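DsbA-like disulfide oxidoreductase (Wolbachia endosymbiont of Drosophila melanogaster, PDB 6EEZ) is a homotrimeric disulfide isomerase of the thioredoxin fold, a DsbA-like protein that exchanges thiols and disulfides in its substrates. Local coordinates at residues 161-165 and 166-170; 49-52 and 53-57. One frame throughout, in Å; residues are numbered along the deposited sequence.

Interaction 1 (161-165 and 166-170); sequences FLIIG and DSLFV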
loop_
_atom_site.group_PDB
_atom_site.type_symbol
_atom_site.label_atom_id
_atom_site.label_comp_id
_atom_site.label_asym_id
_atom_site.label_seq_id
_atom_site.Cartn_x
_atom_site.Cartn_y
_atom_site.Cartn_z
ATOM N N PHE A 161 -1.039 -1.032 -8.591
ATOM C CA PHE A 161 -2.340 -1.548 -8.966
ATOM C C PHE A 161 -3.185 -1.592 -7.722
ATOM O O PHE A 161 -2.649 -1.579 -6.601
ATOM C CB PHE A 161 -2.268 -2.932 -9.664
ATOM C CG PHE A 161 -1.819 -4.071 -8.784
ATOM C CD1 PHE A 161 -2.740 -4.828 -8.088
ATOM C CD2 PHE A 161 -0.489 -4.441 -8.721
ATOM C CE1 PHE A 161 -2.342 -5.904 -7.308
ATOM C CE2 PHE A 161 -0.087 -5.518 -7.942
ATOM C CZ PHE A 161 -1.013 -6.249 -7.240
ATOM N N LEU A 162 -4.500 -1.601 -7.944
ATOM C CA LEU A 162 -5.475 -1.496 -6.877
ATOM C C LEU A 162 -6.644 -2.467 -7.064
ATOM O O LEU A 162 -7.292 -2.537 -8.116
ATOM C CB LEU A 162 -5.986 -0.054 -6.799
ATOM C CG LEU A 162 -7.032 0.310 -5.743
ATOM C CD1 LEU A 162 -6.456 0.095 -4.360
ATOM C CD2 LEU A 162 -7.483 1.759 -5.899
ATOM N N ILE A 163 -6.891 -3.226 -6.013
ATOM C CA ILE A 163 -8.038 -4.100 -5.935
ATOM C C ILE A 163 -9.144 -3.427 -5.169
ATOM O O ILE A 163 -8.941 -2.986 -4.048
ATOM C CB ILE A 163 -7.686 -5.418 -5.233
ATOM C CG1 ILE A 163 -6.595 -6.143 -6.003
ATOM C CG2 ILE A 163 -8.939 -6.293 -5.063
ATOM C CD1 ILE A 163 -6.101 -7.396 -5.276
ATOM N N ILE A 164 -10.316 -3.351 -5.773
ATOM C CA ILE A 164 -11.525 -2.992 -5.034
ATOM C C ILE A 164 -12.593 -4.044 -5.306
ATOM O O ILE A 164 -13.008 -4.214 -6.445
ATOM C CB ILE A 164 -12.076 -1.615 -5.451
ATOM C CG1 ILE A 164 -10.986 -0.535 -5.388
ATOM C CG2 ILE A 164 -13.256 -1.252 -4.597
ATOM C CD1 ILE A 164 -11.442 0.842 -5.958
ATOM N N GLY A 165 -13.061 -4.707 -4.254
ATOM C CA GLY A 165 -14.101 -5.702 -4.388
ATOM C C GLY A 165 -13.604 -6.867 -5.247
ATOM O O GLY A 165 -12.636 -7.528 -4.871
ATOM N N ASP A 166 -14.230 -7.079 -6.404
ATOM C CA ASP A 166 -13.847 -8.162 -7.310
ATOM C C ASP A 166 -13.139 -7.633 -8.550
ATOM O O ASP A 166 -12.991 -8.361 -9.543
ATOM C CB ASP A 166 -15.079 -8.982 -7.722
ATOM C CG ASP A 166 -16.154 -8.142 -8.383
ATOM O OD1 ASP A 166 -16.015 -6.896 -8.407
ATOM O OD2 ASP A 166 -17.157 -8.730 -8.862
ATOM N N SER A 167 -12.683 -6.384 -8.468
ATOM C CA SER A 167 -12.029 -5.699 -9.575
ATOM C C SER A 167 -10.568 -5.352 -9.317
ATOM O O SER A 167 -10.143 -5.142 -8.188
ATOM C CB SER A 167 -12.783 -4.418 -9.902
ATOM O OG SER A 167 -14.097 -4.718 -10.339
ATOM N N LEU A 168 -9.794 -5.267 -10.386
ATOM C CA LEU A 168 -8.379 -4.978 -10.247
ATOM C C LEU A 168 -8.045 -3.915 -11.268
ATOM O O LEU A 168 -8.239 -4.114 -12.464
ATOM C CB LEU A 168 -7.542 -6.257 -10.414
ATOM C CG LEU A 168 -6.085 -6.232 -9.923
ATOM C CD1 LEU A 168 -5.540 -7.639 -9.671
ATOM C CD2 LEU A 168 -5.263 -5.551 -10.924
ATOM N N PHE A 169 -7.592 -2.768 -10.751
ATOM C CA PHE A 169 -7.232 -1.596 -11.556
ATOM C C PHE A 169 -5.717 -1.450 -11.628
ATOM O O PHE A 169 -5.060 -1.411 -10.602
ATOM C CB PHE A 169 -7.852 -0.335 -10.961
ATOM C CG PHE A 169 -9.351 -0.363 -10.923
ATOM C CD1 PHE A 169 -10.094 0.006 -12.032
ATOM C CD2 PHE A 169 -10.010 -0.772 -9.785
ATOM C CE1 PHE A 169 -11.467 -0.023 -12.000
ATOM C CE2 PHE A 169 -11.388 -0.803 -9.746
ATOM C CZ PHE A 169 -12.117 -0.425 -10.859
ATOM N N VAL A 170 -5.168 -1.392 -12.834
ATOM C CA VAL A 170 -3.716 -1.412 -13.026
ATOM C C VAL A 170 -3.205 -0.018 -13.468
ATOM O O VAL A 170 -3.767 0.596 -14.367
ATOM C CB VAL A 170 -3.294 -2.481 -14.093
ATOM C CG1 VAL A 170 -1.790 -2.574 -14.173
ATOM C CG2 VAL A 170 -3.861 -3.864 -13.760
#
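Leu162 and Phe169 form a hydrogen-bonded antiparallel pair, and with Ile164 and Ser167 they zip strands 161-164 and 167-170 into a beta hairpin with a two-residue loop, Gly165-Asp166, the segment axes 4.6 Å apart and running at 161°. Leu162 N gives a 2.7 Å bond to Phe169 O, and the return bond from Phe169 N to Leu162 O is almost straight, 177° at the hydrogen. Nearer the bend, Ser167 N reaches Ile164 O at 3.0 Å from above the carbonyl plane, closing a type II' turn whose first central residue, Gly165, has the positive phi of that turn.

Side chains alternate between the two faces. On one, Leu168 spans two neighbours on the opposing strand: its CD2 lies 3.9 Å from CD1 of the Phe161 ring, and its CG 4.0 Å from Ile163 CG1. On the other, Phe169 has CG beside its backbone N (chi1 -61°), an orientation that carries the ring back toward the turn end of that face, where CE2 meets Ile164 CD1 at 4.1 Å and the ring edge approaches Leu162 O.

Helix 175-185 packs on the face of Leu162, Ile164 and Phe169, and its Lys181 NZ makes a salt bridge with Asp166 OD1 and a hydrogen bond with Ser167 OG. Helices 3-15 and 137-154 lie against the Phe161, Ile163 and Leu168 face, while strand 161-164 pairs with strand 36-41 and leaves 167-170 outermost within this chain.

Interaction 2 (49-52 and 53-57); sequences KAIK and NDIKQ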
loop_
_atom_site.group_PDB
_atom_site.type_symbol
_atom_site.label_atom_id
_atom_site.label_comp_id
_atom_site.label_asym_id
_atom_site.label_seq_id
_atom_site.Cartn_x
_atom_site.Cartn_y
_atom_site.Cartn_z
ATOM N N LYS A 49 3.989 7.401 -7.008
ATOM C CA LYS A 49 4.117 8.746 -6.457
ATOM C C LYS A 49 2.982 9.659 -6.934
ATOM O O LYS A 49 2.450 10.435 -6.159
ATOM C CB LYS A 49 5.480 9.376 -6.841
ATOM C CG LYS A 49 6.702 8.811 -6.122
ATOM C CD LYS A 49 7.973 9.634 -6.429
ATOM C CE LYS A 49 9.214 9.039 -5.769
ATOM N NZ LYS A 49 9.044 8.738 -4.297
ATOM N N ALA A 50 2.607 9.563 -8.208
ATOM C CA ALA A 50 1.677 10.524 -8.798
ATOM C C ALA A 50 0.220 10.334 -8.347
ATOM O O ALA A 50 -0.576 11.264 -8.431
ATOM C CB ALA A 50 1.757 10.447 -10.296
ATOM N N ILE A 51 -0.127 9.142 -7.876
ATOM C CA ILE A 51 -1.516 8.857 -7.484
ATOM C C ILE A 51 -1.718 9.022 -5.985
ATOM O O ILE A 51 -2.760 8.658 -5.466
ATOM C CB ILE A 51 -1.963 7.406 -7.888
ATOM C CG1 ILE A 51 -1.117 6.323 -7.195
ATOM C CG2 ILE A 51 -1.869 7.278 -9.362
ATOM C CD1 ILE A 51 -1.707 4.838 -7.295
ATOM N N LYS A 52 -0.721 9.577 -5.297
ATOM C CA LYS A 52 -0.751 9.634 -3.844
ATOM C C LYS A 52 -1.986 10.404 -3.348
ATOM O O LYS A 52 -2.553 10.072 -2.301
ATOM C CB LYS A 52 0.545 10.265 -3.308
ATOM C CG LYS A 52 0.771 11.694 -3.727
ATOM C CD LYS A 52 2.134 12.200 -3.254
ATOM C CE LYS A 52 2.326 13.694 -3.598
ATOM N NZ LYS A 52 2.416 13.884 -5.078
ATOM N N ASN A 53 -2.424 11.385 -4.132
ATOM C CA ASN A 53 -3.565 12.220 -3.765
ATOM C C ASN A 53 -4.883 11.642 -4.240
ATOM O O ASN A 53 -5.942 11.988 -3.716
ATOM C CB ASN A 53 -3.375 13.630 -4.313
ATOM C CG ASN A 53 -2.391 14.427 -3.489
ATOM O OD1 ASN A 53 -2.335 14.282 -2.263
ATOM N ND2 ASN A 53 -1.594 15.271 -4.149
ATOM N N ASP A 54 -4.825 10.764 -5.233
ATOM C CA ASP A 54 -5.993 9.981 -5.605
ATOM C C ASP A 54 -6.348 9.092 -4.432
ATOM O O ASP A 54 -7.499 9.041 -4.004
ATOM C CB ASP A 54 -5.728 9.134 -6.845
ATOM C CG ASP A 54 -5.671 9.949 -8.108
ATOM O OD1 ASP A 54 -6.269 11.030 -8.135
ATOM O OD2 ASP A 54 -5.039 9.497 -9.082
ATOM N N ILE A 55 -5.328 8.410 -3.915
ATOM C CA ILE A 55 -5.469 7.525 -2.769
ATOM C C ILE A 55 -5.994 8.295 -1.555
ATOM O O ILE A 55 -6.973 7.888 -0.940
ATOM C CB ILE A 55 -4.129 6.866 -2.426
ATOM C CG1 ILE A 55 -3.614 6.091 -3.631
ATOM C CG2 ILE A 55 -4.248 5.929 -1.247
ATOM C CD1 ILE A 55 -4.671 5.204 -4.282
ATOM N N LYS A 56 -5.342 9.416 -1.231
ATOM C CA LYS A 56 -5.767 10.238 -0.105
ATOM C C LYS A 56 -7.246 10.627 -0.228
ATOM O O LYS A 56 -8.017 10.427 0.702
ATOM C CB LYS A 56 -4.890 11.483 0.002
ATOM C CG LYS A 56 -5.050 12.221 1.292
ATOM C CD LYS A 56 -4.094 13.367 1.326
ATOM C CE LYS A 56 -4.299 14.240 2.525
ATOM N NZ LYS A 56 -3.178 15.210 2.600
ATOM N N GLN A 57 -7.648 11.154 -1.382
ATOM C CA GLN A 57 -9.026 11.571 -1.583
ATOM C C GLN A 57 -10.001 10.393 -1.515
ATOM O O GLN A 57 -11.082 10.527 -0.944
ATOM C CB GLN A 57 -9.161 12.322 -2.915
ATOM C CG GLN A 57 -8.521 13.705 -2.863
ATOM C CD GLN A 57 -8.499 14.425 -4.195
ATOM O OE1 GLN A 57 -8.790 13.844 -5.231
ATOM N NE2 GLN A 57 -8.141 15.702 -4.169
HETATM O O HOH W 1 -2.578 11.991 -7.158
#
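Ile51 and Ile55 are joined by a backbone bond one turn apart: Ile55 N points to Ile51 O at 3.0 Å, with 170° at the hydrogen, and the donor lies nearly on the line of the carbonyl. Lys56 N repeats the pattern with Lys52 O at 3.1 Å, though tilted from the carbonyl plane, and the helical hydrogen bonding of 52-60 is thus already established at its first residue. The connection to helix 46-50 is different. Lys52 N makes a weak bond to Lys49 O, and a water bridges Ala50 O and Asn53 N, donating to Ala50 O at a short 2.5 Å and accepting from Asn53 N at 3.1 Å.

Ile51 leaves helical backbone angles directly before helix 52-60 (psi 10°), so it follows one helix and occupies the N-cap position of the next. Helix 46-50 starts within the Cys45-Cys48 disulfide motif, and this break is consistent with the kink commonly found in the active-site helix of thioredoxin-fold proteins.

Among the side chains, Ile51 has CG1 between its backbone N and carbonyl carbon (chi1 62°), while CG2 is turned to the flank where Asp54 lies. Asp54 crosses it at about a right angle, with OD2 3.9 Å from Ile51 CG2. The apolar ends of the two isoleucines are in contact, Ile51 CD1 to Ile55 CD1 being 4.2 Å. Ile55 also lays its CG1 against Ile51 O at 3.3 Å. Lys52 and Asn53 run side by side in the same direction, Lys52 CG lying 4.2 Å from Asn53 CG. Both continue to helix 96-105, where Lys52 packs on His101 and Leu104 and Asn53 OD1 is hydrogen-bonded to His101 NE2. Ile51 instead rests on Pro160 and Ala172.

After helices 3-15 and 17-20 and strand 27-29, the chain runs through strand 36-41 and enters the Cys45-Cys48 motif and the two helices joined in interaction 2. It then adds strand 65-70, passes through the helices from 76-91 to 137-154, and comes back to the sheet to turn on itself in interaction 1. Each contact is local: interaction 2 bridges a helix junction, interaction 1 closes a hairpin. They follow in series, neither nested nor crossed. The centres of interactions 1 and 2 lie about 15 Å apart, and they do not touch. The link is indirect: Ile51 touches residues on either side of the hairpin in sequence, and helix 175-185 borders both contacts.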